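Side-chain contacts in Low molecular weight phosphotyrosine phosphatase family protein (Streptococcus pyogenes, PDB 5GOT), which probably hydrolyses the phosphate ester of phosphotyrosine in proteins, as a low molecular weight protein tyrosine phosphatase: residues A[74-79]-A[94-99]; A[29-34]-A[138-143]. One frame throughout, in Å; residues are numbered along the deposited sequence.

Contact 1 (A[74-79]-A[94-99]); sequences TDFNTF and KEMSQH
Phe-76, on helix 73-78, lays one face of its ring against Ser-97, just past the end of helix 87-96. The methylene CB of Ser-97 sits 3.6 Å above the ring plane, over its centre, in a CH-pi contact only 13° off the ring normal. The closest ring atom is CE1 of Phe-76, 3.6 Å from Ser-97 CB, while OG of the serine leans over the same CE1 at 3.7 Å. That hydroxyl is nevertheless engaged on its own side: chi1 of 63° tucks OG in against the backbone, flanked by its N and C, from where it hydrogen-bonds to Leu-93 O, one turn back in the helix. The hydroxyl is thus satisfied within its own helix end, while CB lies over the aromatic face. Met-96 adds a smaller apolar touch, its CG meeting Phe-76 CZ at 3.9 Å, with the two side chains crossing at about a right angle. The contact forms where helix 87-96 ends in a Schellman motif, Gln-98 at positive phi being its C-prime residue; His-99 N bonds to Lys-94 O at 2.9 Å and Gln-98 N to Glu-95 O. Around this pair, Ile-71 touches both Phe-76 and Met-96, and Ile-105 of strand 105-107 also meets Phe-76, placing the ring between two helices and the last strand of the parallel sheet.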
loop_
_atom_site.group_PDB
_atom_site.type_symbol
_atom_site.label_atom_id
_atom_site.label_comp_id
_atom_site.label_asym_id
_atom_site.label_seq_id
_atom_site.Cartn_x
_atom_site.Cartn_y
_atom_site.Cartn_z
ATOM N N THR A 74 10.819 10.917 -8.543
ATOM C CA THR A 74 11.835 10.172 -7.809
ATOM C C THR A 74 11.313 8.804 -7.398
ATOM O O THR A 74 12.031 7.797 -7.487
ATOM C CB THR A 74 12.279 10.944 -6.567
ATOM O OG1 THR A 74 12.294 12.352 -6.844
ATOM C CG2 THR A 74 13.662 10.481 -6.160
ATOM N N ASP A 75 10.061 8.759 -6.936
ATOM C CA ASP A 75 9.478 7.506 -6.465
ATOM C C ASP A 75 9.368 6.489 -7.589
ATOM O O ASP A 75 9.685 5.306 -7.402
ATOM C CB ASP A 75 8.103 7.765 -5.858
ATOM C CG ASP A 75 8.159 8.672 -4.658
ATOM O OD1 ASP A 75 9.135 8.564 -3.885
ATOM O OD2 ASP A 75 7.209 9.473 -4.487
ATOM N N PHE A 76 8.875 6.919 -8.757
ATOM C CA PHE A 76 8.761 5.990 -9.881
ATOM C C PHE A 76 10.111 5.386 -10.251
ATOM O O PHE A 76 10.163 4.249 -10.732
ATOM C CB PHE A 76 8.160 6.680 -11.105
ATOM C CG PHE A 76 6.675 6.853 -11.049
ATOM C CD1 PHE A 76 5.825 5.791 -11.359
ATOM C CD2 PHE A 76 6.120 8.081 -10.730
ATOM C CE1 PHE A 76 4.444 5.958 -11.332
ATOM C CE2 PHE A 76 4.744 8.255 -10.697
ATOM C CZ PHE A 76 3.901 7.188 -11.000
ATOM N N ASN A 77 11.209 6.128 -10.032
ATOM C CA ASN A 77 12.544 5.611 -10.328
ATOM C C ASN A 77 13.064 4.706 -9.222
ATOM O O ASN A 77 13.755 3.715 -9.500
ATOM C CB ASN A 77 13.528 6.766 -10.538
ATOM C CG ASN A 77 13.476 7.323 -11.943
ATOM O OD1 ASN A 77 14.170 6.837 -12.835
ATOM N ND2 ASN A 77 12.644 8.343 -12.151
ATOM N N THR A 78 12.747 5.037 -7.970
ATOM C CA THR A 78 13.329 4.346 -6.824
ATOM C C THR A 78 12.605 3.043 -6.491
ATOM O O THR A 78 13.252 2.040 -6.169
ATOM C CB THR A 78 13.312 5.272 -5.609
ATOM O OG1 THR A 78 13.833 6.552 -5.987
ATOM C CG2 THR A 78 14.158 4.683 -4.480
ATOM N N PHE A 79 11.275 3.028 -6.512
ATOM C CA PHE A 79 10.561 1.843 -6.045
ATOM C C PHE A 79 10.624 0.725 -7.078
ATOM O O PHE A 79 10.616 0.967 -8.286
ATOM C CB PHE A 79 9.108 2.187 -5.700
ATOM C CG PHE A 79 8.969 2.946 -4.406
ATOM C CD1 PHE A 79 9.087 2.291 -3.183
ATOM C CD2 PHE A 79 8.745 4.308 -4.411
ATOM C CE1 PHE A 79 8.972 2.996 -1.983
ATOM C CE2 PHE A 79 8.647 5.023 -3.214
ATOM C CZ PHE A 79 8.756 4.357 -2.004
ATOM N N LYS A 94 -0.237 5.094 -14.284
ATOM C CA LYS A 94 0.407 4.937 -15.584
ATOM C C LYS A 94 0.378 6.238 -16.384
ATOM O O LYS A 94 1.379 6.598 -17.015
ATOM C CB LYS A 94 -0.248 3.791 -16.359
ATOM C CG LYS A 94 0.122 2.400 -15.832
ATOM C CD LYS A 94 -0.634 1.323 -16.584
ATOM C CE LYS A 94 -0.331 -0.065 -16.049
ATOM N NZ LYS A 94 -1.201 -1.078 -16.681
ATOM N N GLU A 95 -0.739 6.974 -16.350
ATOM C CA GLU A 95 -0.813 8.210 -17.131
ATOM C C GLU A 95 0.101 9.281 -16.552
ATOM O O GLU A 95 0.846 9.939 -17.289
ATOM C CB GLU A 95 -2.249 8.742 -17.213
ATOM C CG GLU A 95 -3.364 7.710 -17.345
ATOM C CD GLU A 95 -3.301 6.861 -18.616
ATOM O OE1 GLU A 95 -2.383 7.034 -19.473
ATOM O OE2 GLU A 95 -4.200 5.993 -18.794
ATOM N N MET A 96 0.071 9.467 -15.229
ATOM C CA MET A 96 0.890 10.517 -14.633
ATOM C C MET A 96 2.378 10.267 -14.834
ATOM O O MET A 96 3.164 11.222 -14.802
ATOM C CB MET A 96 0.558 10.681 -13.143
ATOM C CG MET A 96 0.981 9.542 -12.232
ATOM S SD MET A 96 0.314 9.767 -10.563
ATOM C CE MET A 96 1.114 11.314 -10.071
ATOM N N SER A 97 2.785 9.020 -15.082
ATOM C CA SER A 97 4.174 8.715 -15.408
ATOM C C SER A 97 4.398 8.471 -16.901
ATOM O O SER A 97 5.475 7.998 -17.278
ATOM C CB SER A 97 4.656 7.501 -14.606
ATOM O OG SER A 97 3.920 6.341 -14.954
ATOM N N GLN A 98 3.404 8.766 -17.750
ATOM C CA GLN A 98 3.498 8.596 -19.212
ATOM C C GLN A 98 3.997 7.209 -19.598
ATOM O O GLN A 98 4.793 7.043 -20.528
ATOM C CB GLN A 98 4.387 9.663 -19.854
ATOM C CG GLN A 98 4.039 11.080 -19.476
ATOM C CD GLN A 98 5.047 11.638 -18.508
ATOM O OE1 GLN A 98 6.238 11.697 -18.816
ATOM N NE2 GLN A 98 4.588 12.029 -17.322
ATOM N N HIS A 99 3.545 6.205 -18.861
ATOM C CA HIS A 99 3.750 4.807 -19.221
ATOM C C HIS A 99 5.225 4.439 -19.323
ATOM O O HIS A 99 5.575 3.467 -19.999
ATOM C CB HIS A 99 3.022 4.484 -20.526
ATOM C CG HIS A 99 1.529 4.547 -20.414
ATOM N ND1 HIS A 99 0.761 3.455 -20.069
ATOM C CD2 HIS A 99 0.662 5.566 -20.615
ATOM C CE1 HIS A 99 -0.513 3.797 -20.064
ATOM N NE2 HIS A 99 -0.601 5.074 -20.387
#

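Contact 2 (A[29-34]-A[138-143]); sequences DVMMIE and SRLMSK
Val-30, just ahead of strand 31-37, and Met-141, the first residue beyond helix 122-140, meet tip to tip; the strand is an outermost one of the four-stranded parallel sheet in this alpha/beta phosphatase fold. The two methyls of Val-30 form a forked bump, and the terminal methyl of Met-141 settles against the fork: its CE lies 3.5 Å from Val-30 CG2 and 3.8 Å from Val-30 CG1. Met-141 gets there by folding. Its CA-CB bond does not aim at the strand, but bends at chi2 (-54°) and chi3 (-65°) curl the chain round and bring the thioether end across. The curl leaves SD facing Met-31 CE and the terminal methyl facing Val-30. Met-31 stretches out with its CG opposite the backbone N (chi1 -168°), bends only at its last torsion, chi3, and lodges its CE in the recess between Met-141 and Leu-140. That methyl lies 3.7 Å from Met-141 SD and a looser 4.2 Å from Leu-140 CD1; the Met-31 and Leu-140 side chains cross nearly at right angles. The interlock is thus wholly apolar. Leu-140 and Met-31 both also pack on Val-4 of strand 2-8, and Met-31 reaches Met-22 of helix 14-23, so this part of the contact runs into the core beside the sheet. Toward the C terminus the cover comes from helix 143-148, with Tyr-145 on Val-30 and Leu-146 on Met-141. Immediately after Met-141 the backbone turns into that helix, where the N-cap residue Ser-142 uses its OG to hydrogen-bond Tyr-145 N.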
loop_
_atom_site.group_PDB
_atom_site.type_symbol
_atom_site.label_atom_id
_atom_site.label_comp_id
_atom_site.label_asym_id
_atom_site.label_seq_id
_atom_site.Cartn_x
_atom_site.Cartn_y
_atom_site.Cartn_z
ATOM N N ASP A 29 14.487 -5.045 7.261
ATOM C CA ASP A 29 15.797 -5.417 6.746
ATOM C C ASP A 29 15.720 -6.128 5.403
ATOM O O ASP A 29 16.720 -6.162 4.675
ATOM C CB ASP A 29 16.524 -6.309 7.760
ATOM C CG ASP A 29 16.810 -5.590 9.079
ATOM O OD1 ASP A 29 17.250 -4.421 9.042
ATOM O OD2 ASP A 29 16.591 -6.195 10.153
ATOM N N VAL A 30 14.567 -6.687 5.051
ATOM C CA VAL A 30 14.434 -7.411 3.794
ATOM C C VAL A 30 13.410 -6.788 2.843
ATOM O O VAL A 30 13.443 -7.089 1.638
ATOM C CB VAL A 30 14.114 -8.901 4.051
ATOM C CG1 VAL A 30 12.682 -9.089 4.469
ATOM C CG2 VAL A 30 14.461 -9.765 2.847
ATOM N N MET A 31 12.531 -5.894 3.304
ATOM C CA MET A 31 11.646 -5.172 2.394
ATOM C C MET A 31 11.440 -3.745 2.881
ATOM O O MET A 31 11.180 -3.512 4.067
ATOM C CB MET A 31 10.293 -5.882 2.247
ATOM C CG MET A 31 9.439 -5.336 1.110
ATOM S SD MET A 31 7.792 -6.071 1.022
ATOM C CE MET A 31 8.167 -7.773 0.624
ATOM N N MET A 32 11.558 -2.791 1.965
ATOM C CA MET A 32 11.330 -1.388 2.266
ATOM C C MET A 32 9.948 -1.011 1.747
ATOM O O MET A 32 9.640 -1.240 0.573
ATOM C CB MET A 32 12.422 -0.520 1.634
ATOM C CG MET A 32 12.354 0.969 1.958
ATOM S SD MET A 32 11.542 1.928 0.660
ATOM C CE MET A 32 12.353 3.514 0.828
ATOM N N ILE A 33 9.107 -0.469 2.626
ATOM C CA ILE A 33 7.678 -0.329 2.357
ATOM C C ILE A 33 7.253 1.091 2.683
ATOM O O ILE A 33 7.541 1.593 3.774
ATOM C CB ILE A 33 6.846 -1.342 3.165
ATOM C CG1 ILE A 33 7.282 -2.769 2.845
ATOM C CG2 ILE A 33 5.376 -1.197 2.838
ATOM C CD1 ILE A 33 6.880 -3.759 3.897
ATOM N N GLU A 34 6.593 1.742 1.726
ATOM C CA GLU A 34 6.051 3.084 1.884
ATOM C C GLU A 34 4.700 3.126 1.180
ATOM O O GLU A 34 4.254 2.132 0.600
ATOM C CB GLU A 34 7.013 4.146 1.341
ATOM C CG GLU A 34 8.280 4.285 2.190
ATOM C CD GLU A 34 9.038 5.565 1.906
ATOM O OE1 GLU A 34 10.263 5.615 2.158
ATOM O OE2 GLU A 34 8.406 6.521 1.413
ATOM N N SER A 138 4.176 -13.917 -0.490
ATOM C CA SER A 138 4.495 -15.163 -1.172
ATOM C C SER A 138 4.948 -14.904 -2.599
ATOM O O SER A 138 5.709 -15.692 -3.168
ATOM C CB SER A 138 3.285 -16.090 -1.165
ATOM O OG SER A 138 2.389 -15.702 -2.185
ATOM N N ARG A 139 4.504 -13.798 -3.181
ATOM C CA ARG A 139 4.908 -13.457 -4.532
ATOM C C ARG A 139 6.317 -12.871 -4.570
ATOM O O ARG A 139 7.103 -13.187 -5.473
ATOM C CB ARG A 139 3.891 -12.481 -5.114
ATOM C CG ARG A 139 4.022 -12.262 -6.571
ATOM C CD ARG A 139 2.821 -12.809 -7.332
ATOM N NE ARG A 139 2.922 -12.291 -8.688
ATOM C CZ ARG A 139 2.094 -11.400 -9.218
ATOM N NH1 ARG A 139 1.045 -10.968 -8.526
ATOM N NH2 ARG A 139 2.308 -10.965 -10.458
ATOM N N LEU A 140 6.660 -12.036 -3.591
ATOM C CA LEU A 140 7.898 -11.267 -3.625
ATOM C C LEU A 140 9.059 -11.923 -2.886
ATOM O O LEU A 140 10.213 -11.607 -3.189
ATOM C CB LEU A 140 7.658 -9.869 -3.039
ATOM C CG LEU A 140 6.638 -9.056 -3.832
ATOM C CD1 LEU A 140 6.275 -7.791 -3.089
ATOM C CD2 LEU A 140 7.218 -8.727 -5.196
ATOM N N MET A 141 8.806 -12.817 -1.934
ATOM C CA MET A 141 9.891 -13.410 -1.172
ATOM C C MET A 141 10.304 -14.746 -1.779
ATOM O O MET A 141 9.511 -15.437 -2.425
ATOM C CB MET A 141 9.501 -13.590 0.294
ATOM C CG MET A 141 9.019 -12.308 0.974
ATOM S SD MET A 141 10.142 -10.899 0.876
ATOM C CE MET A 141 11.535 -11.491 1.826
ATOM N N SER A 142 11.571 -15.096 -1.584
ATOM C CA SER A 142 12.070 -16.372 -2.070
ATOM C C SER A 142 11.396 -17.517 -1.329
ATOM O O SER A 142 10.872 -17.354 -0.222
ATOM C CB SER A 142 13.579 -16.474 -1.869
ATOM O OG SER A 142 13.879 -16.592 -0.486
ATOM N N LYS A 143 11.428 -18.702 -1.942
ATOM C CA LYS A 143 10.876 -19.872 -1.271
ATOM C C LYS A 143 11.608 -20.150 0.035
ATOM O O LYS A 143 10.986 -20.526 1.036
ATOM C CB LYS A 143 10.928 -21.088 -2.190
ATOM C CG LYS A 143 10.260 -22.300 -1.580
ATOM C CD LYS A 143 9.978 -23.354 -2.622
ATOM C CE LYS A 143 9.576 -24.662 -1.951
ATOM N NZ LYS A 143 8.554 -24.436 -0.896
#

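Overall arrangement
Contact 1 joins two helix ends beside strand 105-107, one edge of the sheet, whereas contact 2 ties strand 31-37, the other edge, to the end of helix 122-140; the centres lie about 20 Å apart. Contact 1 is mostly buried yet small, and rests on an aromatic face over a serine methylene. Contact 2, only partly buried, interlocks aliphatic and thioether chains. They share no helix or strand, but Phe-79, which takes no part in contact 1 itself, packs on strand 31-37, its CZ 3.8 Å from Glu-34 CB and its CE1 3.8 Å from Met-32 SD. In sequence, contact 1 is nested within the long loop that contact 2 closes.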